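Local coordinates for protein glutamate racemase (Campylobacter jejuni, PDB 3UHF) that belongs to the Asp/Glu/hydantoin racemase family and has an alpha/beta fold with two parallel sheets and D-glutamic acid bound in its pocket, at residues G120-I125 with V232-E237; I125-D130 with K223-G228; I135-T140 with K151-Q156; L250-S255 with E259-T264. All blocks are in the same frame, centred on the assembly; numbering follows the deposited sequence.

Interaction 1. Residues G120-I125 with V232-E237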
loop_
_atom_site.group_PDB
_atom_site.type_symbol
_atom_site.label_atom_id
_atom_site.label_comp_id
_atom_site.label_asym_id
_atom_site.label_seq_id
_atom_site.Cartn_x
_atom_site.Cartn_y
_atom_site.Cartn_z
ATOM N N GLY A 120 -2.520 -1.796 -8.342
ATOM C CA GLY A 120 -3.532 -2.719 -7.855
ATOM C C GLY A 120 -4.625 -2.969 -8.889
ATOM O O GLY A 120 -5.115 -4.085 -9.048
ATOM N N VAL A 121 -5.025 -1.921 -9.595
ATOM C CA VAL A 121 -5.980 -2.092 -10.691
ATOM C C VAL A 121 -5.417 -2.981 -11.808
ATOM O O VAL A 121 -6.093 -3.904 -12.286
ATOM C CB VAL A 121 -6.430 -0.727 -11.243
ATOM C CG1 VAL A 121 -7.234 -0.906 -12.526
ATOM C CG2 VAL A 121 -7.251 0.006 -10.174
ATOM N N GLU A 122 -4.184 -2.707 -12.218
ATOM C CA GLU A 122 -3.516 -3.531 -13.224
ATOM C C GLU A 122 -3.468 -5.003 -12.794
ATOM O O GLU A 122 -3.746 -5.897 -13.593
ATOM C CB GLU A 122 -2.092 -3.024 -13.491
ATOM C CG GLU A 122 -1.246 -4.020 -14.287
ATOM C CD GLU A 122 0.167 -3.542 -14.545
ATOM O OE1 GLU A 122 0.404 -2.312 -14.549
ATOM O OE2 GLU A 122 1.037 -4.412 -14.751
ATOM N N ALA A 123 -3.121 -5.249 -11.529
ATOM C CA ALA A 123 -3.031 -6.620 -11.024
ATOM C C ALA A 123 -4.387 -7.328 -11.043
ATOM O O ALA A 123 -4.474 -8.536 -11.325
ATOM C CB ALA A 123 -2.442 -6.627 -9.610
ATOM N N THR A 124 -5.446 -6.572 -10.765
ATOM C CA THR A 124 -6.803 -7.113 -10.768
ATOM C C THR A 124 -7.230 -7.518 -12.179
ATOM O O THR A 124 -7.797 -8.594 -12.385
ATOM C CB THR A 124 -7.819 -6.094 -10.191
ATOM O OG1 THR A 124 -7.399 -5.689 -8.883
ATOM C CG2 THR A 124 -9.224 -6.694 -10.098
ATOM N N ILE A 125 -6.950 -6.657 -13.154
ATOM C CA ILE A 125 -7.236 -6.975 -14.552
ATOM C C ILE A 125 -6.456 -8.210 -15.029
ATOM O O ILE A 125 -7.007 -9.080 -15.708
ATOM C CB ILE A 125 -6.957 -5.760 -15.459
ATOM C CG1 ILE A 125 -7.958 -4.640 -15.132
ATOM C CG2 ILE A 125 -7.027 -6.161 -16.932
ATOM C CD1 ILE A 125 -7.677 -3.333 -15.850
ATOM N N VAL A 232 5.165 -4.309 -7.034
ATOM C CA VAL A 232 6.386 -4.968 -7.518
ATOM C C VAL A 232 6.299 -5.245 -9.026
ATOM O O VAL A 232 7.217 -4.925 -9.779
ATOM C CB VAL A 232 6.701 -6.282 -6.763
ATOM C CG1 VAL A 232 7.778 -7.066 -7.493
ATOM C CG2 VAL A 232 7.136 -5.991 -5.319
ATOM N N GLU A 233 5.186 -5.819 -9.471
ATOM C CA GLU A 233 5.044 -6.158 -10.888
ATOM C C GLU A 233 5.005 -4.897 -11.752
ATOM O O GLU A 233 5.579 -4.844 -12.840
ATOM C CB GLU A 233 3.784 -6.989 -11.104
ATOM C CG GLU A 233 3.802 -8.305 -10.348
ATOM C CD GLU A 233 5.012 -9.150 -10.724
ATOM O OE1 GLU A 233 5.179 -9.445 -11.929
ATOM O OE2 GLU A 233 5.804 -9.503 -9.821
ATOM N N PHE A 234 4.309 -3.889 -11.242
ATOM C CA PHE A 234 4.197 -2.579 -11.877
ATOM C C PHE A 234 5.566 -1.930 -12.082
ATOM O O PHE A 234 5.865 -1.409 -13.164
ATOM C CB PHE A 234 3.287 -1.707 -10.990
ATOM C CG PHE A 234 3.074 -0.297 -11.487
ATOM C CD1 PHE A 234 1.907 0.046 -12.154
ATOM C CD2 PHE A 234 4.013 0.690 -11.241
ATOM C CE1 PHE A 234 1.695 1.338 -12.590
ATOM C CE2 PHE A 234 3.809 1.983 -11.680
ATOM C CZ PHE A 234 2.645 2.309 -12.352
ATOM N N LEU A 235 6.401 -1.948 -11.045
ATOM C CA LEU A 235 7.718 -1.325 -11.130
ATOM C C LEU A 235 8.639 -2.011 -12.129
ATOM O O LEU A 235 9.390 -1.344 -12.849
ATOM C CB LEU A 235 8.388 -1.292 -9.757
ATOM C CG LEU A 235 7.689 -0.313 -8.811
ATOM C CD1 LEU A 235 8.267 -0.411 -7.408
ATOM C CD2 LEU A 235 7.808 1.100 -9.357
ATOM N N LYS A 236 8.590 -3.340 -12.172
ATOM C CA LYS A 236 9.427 -4.083 -13.117
ATOM C C LYS A 236 9.096 -3.728 -14.562
ATOM O O LYS A 236 9.963 -3.761 -15.444
ATOM C CB LYS A 236 9.318 -5.590 -12.868
ATOM C CG LYS A 236 9.916 -6.006 -11.517
ATOM C CD LYS A 236 10.031 -7.517 -11.341
ATOM C CE LYS A 236 8.693 -8.137 -10.978
ATOM N NZ LYS A 236 8.838 -9.526 -10.450
ATOM N N GLU A 237 7.844 -3.365 -14.806
ATOM C CA GLU A 237 7.414 -2.990 -16.149
ATOM C C GLU A 237 7.711 -1.528 -16.495
ATOM O O GLU A 237 8.006 -1.205 -17.642
ATOM C CB GLU A 237 5.917 -3.242 -16.297
ATOM C CG GLU A 237 5.509 -4.684 -16.113
ATOM C CD GLU A 237 4.045 -4.809 -15.735
ATOM O OE1 GLU A 237 3.562 -5.949 -15.561
ATOM O OE2 GLU A 237 3.386 -3.755 -15.603
#
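Glu122 and Glu237 reach toward each other from opposite directions, in a helix-helix contact between helix 117-128 and helix 227-238 of this two-sheet alpha/beta protein. Their carboxylates lie nearly coplanar, only 5° apart, and Glu122 OE2 comes within 2.6 Å of Glu237 OE2 and 3.1 Å of Glu237 OE1. Glu122 is fully drawn out, its CG anti to the backbone N (chi1 167°), which carries the acid group across the gap; Glu237 likewise extends beyond CG. So short a distance between the two OE2 atoms suggests that one acid may hold a proton. Lys126 forms salt bridges with both Glu122 OE2 and Glu237 OE1, and Arg238 forms another with Glu122 OE1, so these basic groups would also lessen any repulsion. Phe234 supplies the apolar side of the contact and borders this charged cluster; its ring also meets that of Tyr114. The backbones stay well apart, the nearest CA atoms being those of Glu122 and Phe234 at 7.9 Å. The Glu122 side chain crosses Phe234 at about a right angle, with OE1 standing 3.7 Å obliquely from ring atom CD1 and the carboxylate and ring planes 41° apart.

Interaction 2. Residues I125-D130 with K223-G228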
loop_
_atom_site.group_PDB
_atom_site.type_symbol
_atom_site.label_atom_id
_atom_site.label_comp_id
_atom_site.label_asym_id
_atom_site.label_seq_id
_atom_site.Cartn_x
_atom_site.Cartn_y
_atom_site.Cartn_z
ATOM N N ILE A 125 -6.950 -6.657 -13.154
ATOM C CA ILE A 125 -7.236 -6.975 -14.552
ATOM C C ILE A 125 -6.456 -8.210 -15.029
ATOM O O ILE A 125 -7.007 -9.080 -15.708
ATOM C CB ILE A 125 -6.957 -5.760 -15.459
ATOM C CG1 ILE A 125 -7.958 -4.640 -15.132
ATOM C CG2 ILE A 125 -7.027 -6.161 -16.932
ATOM C CD1 ILE A 125 -7.677 -3.333 -15.850
ATOM N N LYS A 126 -5.186 -8.313 -14.656
ATOM C CA LYS A 126 -4.415 -9.503 -15.009
ATOM C C LYS A 126 -4.994 -10.771 -14.378
ATOM O O LYS A 126 -5.005 -11.832 -15.002
ATOM C CB LYS A 126 -2.966 -9.366 -14.572
ATOM C CG LYS A 126 -2.116 -8.403 -15.394
ATOM C CD LYS A 126 -0.676 -8.490 -14.888
ATOM C CE LYS A 126 0.227 -7.434 -15.496
ATOM N NZ LYS A 126 1.468 -7.306 -14.680
ATOM N N ALA A 127 -5.467 -10.654 -13.138
ATOM C CA ALA A 127 -5.979 -11.805 -12.409
ATOM C C ALA A 127 -7.330 -12.270 -12.956
ATOM O O ALA A 127 -7.601 -13.467 -13.018
ATOM C CB ALA A 127 -6.098 -11.480 -10.918
ATOM N N LEU A 128 -8.178 -11.318 -13.342
ATOM C CA LEU A 128 -9.528 -11.629 -13.812
ATOM C C LEU A 128 -9.634 -11.776 -15.328
ATOM O O LEU A 128 -10.294 -12.703 -15.817
ATOM C CB LEU A 128 -10.513 -10.549 -13.358
ATOM C CG LEU A 128 -10.726 -10.385 -11.854
ATOM C CD1 LEU A 128 -11.753 -9.284 -11.621
ATOM C CD2 LEU A 128 -11.191 -11.704 -11.257
ATOM N N HIS A 129 -9.006 -10.852 -16.055
ATOM C CA HIS A 129 -9.014 -10.821 -17.526
ATOM C C HIS A 129 -10.404 -11.105 -18.090
ATOM O O HIS A 129 -10.571 -11.870 -19.043
ATOM C CB HIS A 129 -7.953 -11.763 -18.118
ATOM C CG HIS A 129 -8.067 -13.173 -17.639
ATOM N ND1 HIS A 129 -7.383 -13.644 -16.539
ATOM C CD2 HIS A 129 -8.798 -14.213 -18.102
ATOM C CE1 HIS A 129 -7.687 -14.916 -16.345
ATOM N NE2 HIS A 129 -8.550 -15.283 -17.275
ATOM N N ASP A 130 -11.395 -10.478 -17.461
ATOM C CA ASP A 130 -12.792 -10.613 -17.846
ATOM C C ASP A 130 -13.556 -9.487 -17.158
ATOM O O ASP A 130 -13.744 -9.517 -15.937
ATOM C CB ASP A 130 -13.324 -11.980 -17.404
ATOM C CG ASP A 130 -14.770 -12.209 -17.802
ATOM O OD1 ASP A 130 -15.439 -11.249 -18.234
ATOM O OD2 ASP A 130 -15.238 -13.360 -17.671
ATOM N N LYS A 223 -10.124 -14.284 -5.376
ATOM C CA LYS A 223 -8.695 -14.002 -5.457
ATOM C C LYS A 223 -8.365 -12.707 -4.725
ATOM O O LYS A 223 -9.002 -11.684 -4.953
ATOM C CB LYS A 223 -8.259 -13.902 -6.921
ATOM C CG LYS A 223 -8.456 -15.186 -7.705
ATOM C CD LYS A 223 -8.006 -15.012 -9.152
ATOM C CE LYS A 223 -8.012 -16.337 -9.903
ATOM N NZ LYS A 223 -7.245 -16.218 -11.171
ATOM N N LEU A 224 -7.371 -12.745 -3.839
ATOM C CA LEU A 224 -6.987 -11.548 -3.110
ATOM C C LEU A 224 -5.902 -10.807 -3.888
ATOM O O LEU A 224 -4.928 -11.414 -4.341
ATOM C CB LEU A 224 -6.495 -11.885 -1.693
ATOM C CG LEU A 224 -7.551 -12.028 -0.589
ATOM C CD1 LEU A 224 -8.538 -13.116 -0.943
ATOM C CD2 LEU A 224 -6.871 -12.353 0.730
ATOM N N ILE A 225 -6.092 -9.502 -4.058
ATOM C CA ILE A 225 -5.118 -8.660 -4.740
ATOM C C ILE A 225 -4.317 -7.871 -3.707
ATOM O O ILE A 225 -4.860 -7.016 -3.019
ATOM C CB ILE A 225 -5.798 -7.682 -5.739
ATOM C CG1 ILE A 225 -6.775 -8.431 -6.653
ATOM C CG2 ILE A 225 -4.750 -6.922 -6.526
ATOM C CD1 ILE A 225 -6.138 -9.524 -7.508
ATOM N N HIS A 226 -3.021 -8.165 -3.611
ATOM C CA HIS A 226 -2.142 -7.571 -2.591
ATOM C C HIS A 226 -1.448 -6.342 -3.219
ATOM O O HIS A 226 -0.851 -6.448 -4.295
ATOM C CB HIS A 226 -1.140 -8.666 -2.194
ATOM C CG HIS A 226 -0.201 -8.311 -1.083
ATOM N ND1 HIS A 226 0.786 -7.359 -1.212
ATOM C CD2 HIS A 226 -0.044 -8.853 0.151
ATOM C CE1 HIS A 226 1.486 -7.302 -0.091
ATOM N NE2 HIS A 226 1.009 -8.204 0.748
ATOM N N SER A 227 -1.571 -5.176 -2.585
ATOM C CA SER A 227 -1.048 -3.927 -3.153
ATOM C C SER A 227 0.470 -3.920 -3.275
ATOM O O SER A 227 1.023 -3.328 -4.211
ATOM C CB SER A 227 -1.520 -2.706 -2.337
ATOM O OG SER A 227 -2.917 -2.502 -2.487
ATOM N N GLY A 228 1.145 -4.573 -2.332
ATOM C CA GLY A 228 2.597 -4.678 -2.370
ATOM C C GLY A 228 3.090 -5.548 -3.514
ATOM O O GLY A 228 4.018 -5.181 -4.239
#
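Ala127 and Ile225 make the apolar half of this contact. The methyl CB of Ala127 faces strand 223-226, and Ile225 CD1 meets it at 3.9 Å. The other parts of the Ile225 side chain rest on Ala123 and Thr124 of the same helix, so that one isoleucine spans about one turn of it. Lys223, two residues earlier and on the same face of the strand, runs its aliphatic chain past the alanine, its CD 4.4 Å from Ala127 CB.

The polar half lies at the end of that lysine. Extended beyond CG, Lys223 brings NZ to within 3.3 Å of Ala127 O, a weak hydrogen bond to a carbonyl of the last helical turn, where the helix dipole would probably welcome a positive charge. The packing is that of an alpha/beta domain: helix 117-128 lies against one face of a four-stranded parallel sheet, of which 223-226 is an outer strand, bonded through its backbone to strand 199-202.

Side-chain bonds mark the C-terminal end of helix 117-128 and the N-terminal end of helix 227-238. His129 leaves the helical conformation with a positive phi of 43°, while its N still bonds to Ile125 O at 2.7 Å. Its ring turns back over the helix end, and ND1 gives a weak but nearly straight bond to Lys126 O (3.4 Å, 169°), the acceptor lying in the ring plane. At the N-cap of helix 227-238, His226 ND1 accepts a weak bond from Gly228 N at 3.0 Å and another bond from Asp229 N.

Interaction 3. Residues I135-T140 with K151-Q156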
loop_
_atom_site.group_PDB
_atom_site.type_symbol
_atom_site.label_atom_id
_atom_site.label_comp_id
_atom_site.label_asym_id
_atom_site.label_seq_id
_atom_site.Cartn_x
_atom_site.Cartn_y
_atom_site.Cartn_z
ATOM N N ILE A 135 -15.771 -7.515 -8.646
ATOM C CA ILE A 135 -14.685 -6.996 -7.833
ATOM C C ILE A 135 -15.229 -6.340 -6.561
ATOM O O ILE A 135 -16.179 -5.565 -6.611
ATOM C CB ILE A 135 -13.887 -5.913 -8.597
ATOM C CG1 ILE A 135 -13.308 -6.488 -9.888
ATOM C CG2 ILE A 135 -12.763 -5.321 -7.722
ATOM C CD1 ILE A 135 -12.670 -5.437 -10.758
ATOM N N LEU A 136 -14.614 -6.654 -5.429
ATOM C CA LEU A 136 -14.881 -5.928 -4.190
ATOM C C LEU A 136 -13.607 -5.174 -3.814
ATOM O O LEU A 136 -12.532 -5.770 -3.700
ATOM C CB LEU A 136 -15.283 -6.890 -3.072
ATOM C CG LEU A 136 -15.361 -6.241 -1.680
ATOM C CD1 LEU A 136 -16.356 -5.091 -1.711
ATOM C CD2 LEU A 136 -15.747 -7.293 -0.639
ATOM N N VAL A 137 -13.716 -3.856 -3.682
ATOM C CA VAL A 137 -12.593 -3.051 -3.231
ATOM C C VAL A 137 -12.853 -2.692 -1.775
ATOM O O VAL A 137 -13.901 -2.141 -1.467
ATOM C CB VAL A 137 -12.500 -1.741 -4.017
ATOM C CG1 VAL A 137 -11.309 -0.925 -3.535
ATOM C CG2 VAL A 137 -12.382 -2.035 -5.517
ATOM N N ILE A 138 -11.930 -3.034 -0.880
ATOM C CA ILE A 138 -12.072 -2.611 0.524
ATOM C C ILE A 138 -10.908 -1.706 0.888
ATOM O O ILE A 138 -9.779 -1.952 0.472
ATOM C CB ILE A 138 -12.190 -3.805 1.503
ATOM C CG1 ILE A 138 -10.981 -4.750 1.373
ATOM C CG2 ILE A 138 -13.520 -4.522 1.264
ATOM C CD1 ILE A 138 -10.888 -5.827 2.491
ATOM N N ALA A 139 -11.179 -0.655 1.666
ATOM C CA ALA A 139 -10.180 0.373 1.884
ATOM C C ALA A 139 -10.646 1.290 2.997
ATOM O O ALA A 139 -11.708 1.081 3.567
ATOM C CB ALA A 139 -9.961 1.192 0.593
ATOM N N THR A 140 -9.863 2.323 3.279
ATOM C CA THR A 140 -10.288 3.337 4.251
ATOM C C THR A 140 -11.433 4.160 3.672
ATOM O O THR A 140 -11.677 4.112 2.475
ATOM C CB THR A 140 -9.148 4.322 4.589
ATOM O OG1 THR A 140 -8.775 5.049 3.408
ATOM C CG2 THR A 140 -7.925 3.584 5.162
ATOM N N LYS A 151 -13.135 4.711 -10.547
ATOM C CA LYS A 151 -12.962 5.378 -11.836
ATOM C C LYS A 151 -12.015 4.622 -12.759
ATOM O O LYS A 151 -12.256 4.529 -13.968
ATOM C CB LYS A 151 -12.467 6.816 -11.648
ATOM C CG LYS A 151 -13.536 7.798 -11.154
ATOM C CD LYS A 151 -12.898 9.140 -10.779
ATOM C CE LYS A 151 -13.890 10.297 -10.860
ATOM N NZ LYS A 151 -14.821 10.355 -9.701
ATOM N N ARG A 152 -10.932 4.100 -12.201
ATOM C CA ARG A 152 -9.989 3.340 -13.016
ATOM C C ARG A 152 -10.642 2.074 -13.554
ATOM O O ARG A 152 -10.568 1.790 -14.747
ATOM C CB ARG A 152 -8.721 3.005 -12.228
ATOM C CG ARG A 152 -7.859 4.214 -11.908
ATOM C CD ARG A 152 -6.578 3.810 -11.187
ATOM N NE ARG A 152 -5.649 4.933 -11.063
ATOM C CZ ARG A 152 -4.791 5.297 -12.011
ATOM N NH1 ARG A 152 -4.742 4.629 -13.155
ATOM N NH2 ARG A 152 -3.983 6.331 -11.820
ATOM N N LEU A 153 -11.296 1.327 -12.675
ATOM C CA LEU A 153 -11.949 0.080 -13.071
ATOM C C LEU A 153 -13.059 0.327 -14.099
ATOM O O LEU A 153 -13.163 -0.377 -15.111
ATOM C CB LEU A 153 -12.509 -0.615 -11.829
ATOM C CG LEU A 153 -11.392 -1.242 -10.987
ATOM C CD1 LEU A 153 -11.891 -1.609 -9.599
ATOM C CD2 LEU A 153 -10.839 -2.460 -11.702
ATOM N N LEU A 154 -13.874 1.347 -13.856
ATOM C CA LEU A 154 -14.919 1.710 -14.816
ATOM C C LEU A 154 -14.351 2.093 -16.179
ATOM O O LEU A 154 -14.929 1.763 -17.219
ATOM C CB LEU A 154 -15.782 2.858 -14.272
ATOM C CG LEU A 154 -16.687 2.511 -13.084
ATOM C CD1 LEU A 154 -17.436 3.752 -12.600
ATOM C CD2 LEU A 154 -17.661 1.397 -13.437
ATOM N N SER A 155 -13.213 2.779 -16.187
ATOM C CA SER A 155 -12.619 3.216 -17.448
ATOM C C SER A 155 -12.103 2.021 -18.242
ATOM O O SER A 155 -11.853 2.128 -19.442
ATOM C CB SER A 155 -11.484 4.212 -17.213
ATOM O OG SER A 155 -10.325 3.552 -16.737
ATOM N N GLN A 156 -11.955 0.884 -17.573
ATOM C CA GLN A 156 -11.517 -0.343 -18.241
ATOM C C GLN A 156 -12.687 -1.290 -18.499
ATOM O O GLN A 156 -12.504 -2.419 -18.957
ATOM C CB GLN A 156 -10.413 -1.035 -17.431
ATOM C CG GLN A 156 -9.073 -0.303 -17.494
ATOM C CD GLN A 156 -8.481 -0.279 -18.895
ATOM O OE1 GLN A 156 -8.487 -1.288 -19.612
ATOM N NE2 GLN A 156 -7.953 0.874 -19.292
#
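Leu153 projects from helix 148-155 onto Ile135 and Val137, side chains on one face of strand 135-139. Strand, helix and the following strand 161-165, which lies parallel beside the first, make a beta-alpha-beta crossover of the four-stranded sheet, and this contact is the apolar seam between its strand and its covering helix.

The cross-contacts are wholly apolar and buried. Ile135 and Leu153 meet tip to tip, with Ile135 CD1 3.6 Å from Leu153 CD2 and 4.1 Å from Leu153 CD1. That CD1 branch also meets Val137, whose CG2 lies 4.1 Å from Leu153 CD1, so the forked end of one leucine touches two alternate residues of the strand. With CG1 of Ile135 anti to the carbonyl carbon (chi1 -59°) and the chain extended beyond it (chi2 173°), CD1 reaches the helix. Thr124 and Leu128 of helix 117-128 pack on Ile135 as well, and Ile201 of the neighbouring strand touches both Ile135 and Val137.

Polar bonds lie away from the seam. Beyond the strand's end, Thr140 touches the bound D-glutamic acid, and its OG1 is bonded to Thr96 OG1 and Thr143 OG1. On the helix the final turn folds a hydroxyl back onto its own backbone: Ser155 OG bonds to Arg152 O at 2.7 Å, lying 23° from the carbonyl plane.

Interaction 4. Residues L250-S255 with E259-T264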
loop_
_atom_site.group_PDB
_atom_site.type_symbol
_atom_site.label_atom_id
_atom_site.label_comp_id
_atom_site.label_asym_id
_atom_site.label_seq_id
_atom_site.Cartn_x
_atom_site.Cartn_y
_atom_site.Cartn_z
ATOM N N LEU A 250 18.166 -1.514 4.760
ATOM C CA LEU A 250 16.934 -0.853 5.170
ATOM C C LEU A 250 17.222 0.214 6.219
ATOM O O LEU A 250 18.024 -0.004 7.127
ATOM C CB LEU A 250 15.943 -1.871 5.744
ATOM C CG LEU A 250 15.471 -3.023 4.855
ATOM C CD1 LEU A 250 14.446 -3.875 5.597
ATOM C CD2 LEU A 250 14.883 -2.483 3.574
ATOM N N HIS A 251 16.572 1.366 6.086
ATOM C CA HIS A 251 16.643 2.410 7.104
ATOM C C HIS A 251 15.229 2.831 7.454
ATOM O O HIS A 251 14.417 3.074 6.562
ATOM C CB HIS A 251 17.422 3.619 6.598
ATOM C CG HIS A 251 18.852 3.322 6.276
ATOM N ND1 HIS A 251 19.804 3.108 7.250
ATOM C CD2 HIS A 251 19.491 3.193 5.090
ATOM C CE1 HIS A 251 20.969 2.865 6.676
ATOM N NE2 HIS A 251 20.807 2.913 5.367
ATOM N N PHE A 252 14.941 2.914 8.751
ATOM C CA PHE A 252 13.604 3.258 9.218
ATOM C C PHE A 252 13.581 4.608 9.914
ATOM O O PHE A 252 14.412 4.883 10.782
ATOM C CB PHE A 252 13.096 2.177 10.173
ATOM C CG PHE A 252 12.913 0.847 9.516
ATOM C CD1 PHE A 252 13.915 -0.111 9.565
ATOM C CD2 PHE A 252 11.738 0.559 8.835
ATOM C CE1 PHE A 252 13.747 -1.339 8.947
ATOM C CE2 PHE A 252 11.565 -0.668 8.210
ATOM C CZ PHE A 252 12.576 -1.614 8.262
ATOM N N TYR A 253 12.622 5.440 9.531
ATOM C CA TYR A 253 12.372 6.703 10.213
ATOM C C TYR A 253 10.892 6.847 10.531
ATOM O O TYR A 253 10.045 6.311 9.823
ATOM C CB TYR A 253 12.832 7.869 9.350
ATOM C CG TYR A 253 14.312 7.838 9.043
ATOM C CD1 TYR A 253 15.225 8.490 9.864
ATOM C CD2 TYR A 253 14.798 7.162 7.932
ATOM C CE1 TYR A 253 16.583 8.466 9.584
ATOM C CE2 TYR A 253 16.158 7.134 7.640
ATOM C CZ TYR A 253 17.043 7.785 8.468
ATOM O OH TYR A 253 18.392 7.763 8.181
ATOM N N ALA A 254 10.574 7.561 11.607
ATOM C CA ALA A 254 9.180 7.780 11.943
ATOM C C ALA A 254 9.025 9.095 12.680
ATOM O O ALA A 254 9.954 9.551 13.357
ATOM C CB ALA A 254 8.636 6.622 12.790
ATOM N N SER A 255 7.851 9.702 12.559
ATOM C CA SER A 255 7.609 10.977 13.227
ATOM C C SER A 255 7.335 10.799 14.723
ATOM O O SER A 255 7.223 11.782 15.460
ATOM C CB SER A 255 6.484 11.745 12.542
ATOM O OG SER A 255 5.310 10.960 12.451
ATOM N N GLU A 259 11.472 3.298 17.401
ATOM C CA GLU A 259 11.870 1.964 17.843
ATOM C C GLU A 259 10.707 0.970 17.757
ATOM O O GLU A 259 10.908 -0.205 17.468
ATOM C CB GLU A 259 12.483 2.000 19.252
ATOM C CG GLU A 259 13.838 2.715 19.307
ATOM C CD GLU A 259 14.833 2.181 18.280
ATOM O OE1 GLU A 259 15.565 2.996 17.671
ATOM O OE2 GLU A 259 14.890 0.947 18.085
ATOM N N SER A 260 9.494 1.451 18.010
ATOM C CA SER A 260 8.315 0.612 17.867
ATOM C C SER A 260 8.122 0.217 16.400
ATOM O O SER A 260 7.745 -0.917 16.092
ATOM C CB SER A 260 7.072 1.338 18.386
ATOM O OG SER A 260 5.902 0.574 18.158
ATOM N N LEU A 261 8.381 1.158 15.499
ATOM C CA LEU A 261 8.263 0.890 14.065
ATOM C C LEU A 261 9.263 -0.179 13.638
ATOM O O LEU A 261 8.903 -1.124 12.933
ATOM C CB LEU A 261 8.486 2.160 13.242
ATOM C CG LEU A 261 8.655 1.922 11.730
ATOM C CD1 LEU A 261 7.425 1.258 11.151
ATOM C CD2 LEU A 261 8.959 3.215 11.005
ATOM N N LYS A 262 10.513 -0.025 14.063
ATOM C CA LYS A 262 11.553 -0.998 13.749
ATOM C C LYS A 262 11.192 -2.379 14.293
ATOM O O LYS A 262 11.397 -3.387 13.619
ATOM C CB LYS A 262 12.904 -0.549 14.314
ATOM C CG LYS A 262 13.454 0.712 13.669
ATOM C CD LYS A 262 14.736 1.167 14.364
ATOM C CE LYS A 262 15.284 2.440 13.741
ATOM N NZ LYS A 262 16.445 2.993 14.498
ATOM N N ASN A 263 10.656 -2.414 15.510
ATOM C CA ASN A 263 10.260 -3.671 16.132
ATOM C C ASN A 263 9.212 -4.397 15.308
ATOM O O ASN A 263 9.328 -5.599 15.061
ATOM C CB ASN A 263 9.736 -3.437 17.548
ATOM C CG ASN A 263 9.236 -4.713 18.201
ATOM O OD1 ASN A 263 10.025 -5.559 18.621
ATOM N ND2 ASN A 263 7.920 -4.855 18.294
ATOM N N THR A 264 8.190 -3.661 14.883
ATOM C CA THR A 264 7.138 -4.222 14.044
ATOM C C THR A 264 7.730 -4.722 12.728
ATOM O O THR A 264 7.369 -5.793 12.232
ATOM C CB THR A 264 6.034 -3.183 13.744
ATOM O OG1 THR A 264 5.475 -2.714 14.978
ATOM C CG2 THR A 264 4.927 -3.798 12.899
#
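Strand 250-254, with Phe252 and Ala254 facing helix 259-264, passes 8.1 Å from the helix axis at an angle of 137° between their N-to-C directions, so the helix runs back at a slant to the strand. This is a compact beta-alpha unit at the edge of the five-stranded parallel sheet, the strand bonded through its backbone to strand 51-56 and the helix laid against one face of the sheet.

Leu261 is the buried side chain of the pair. Its CG is anti to the backbone N (chi1 169°), and the CD2 branch enters at the strand, 3.9 Å from Ala254 CB and 3.5 Å from Tyr253 O. The same methyl lies 4.3 Å from Phe252 CB, so it settles over three consecutive residues of the strand, while Val34 packs on the leucine from a loop.

Lys262 lies across the strand at Phe252. Its CG sits 3.8 Å from Phe252 CB and approaches the aromatic ring obliquely, the aliphatic part of the chain serving here as an apolar surface; farther along, CE of Lys262 comes within 3.9 Å of the carbonyl oxygen Phe252 O. The phenylalanine ring itself is packed by Leu37 and Leu40 of helix 37-45. Tyr253 points from the opposite side of the strand, where its ring meets Phe85. The extended lysine ends at a residue of its own helix: Lys262 NZ makes a salt bridge with Glu259 OE1 at 3.3 Å, on the syn side and 31° out of the carboxylate plane.

Interactions 1, 2 and 3 form one continuous region around helix 117-128, whereas interaction 4 belongs to the other sheet, on the opposite side of the chain's centre and about 12 Å or more from them at the nearest atoms. Interactions 1 and 2 share Ile125 and both lean on helix 117-128, the partner being helix 227-238 in interaction 1 and the strand just before it in interaction 2. Interactions 2 and 3 reach different strands of the same four-stranded sheet and touch through Leu128 and Ile135. Chemistry follows depth: interaction 3 is buried and purely apolar, interactions 1 and 2 are partly buried and mix hydrocarbon with charge, and interaction 4, near the surface, uses lysine methylenes beside leucine.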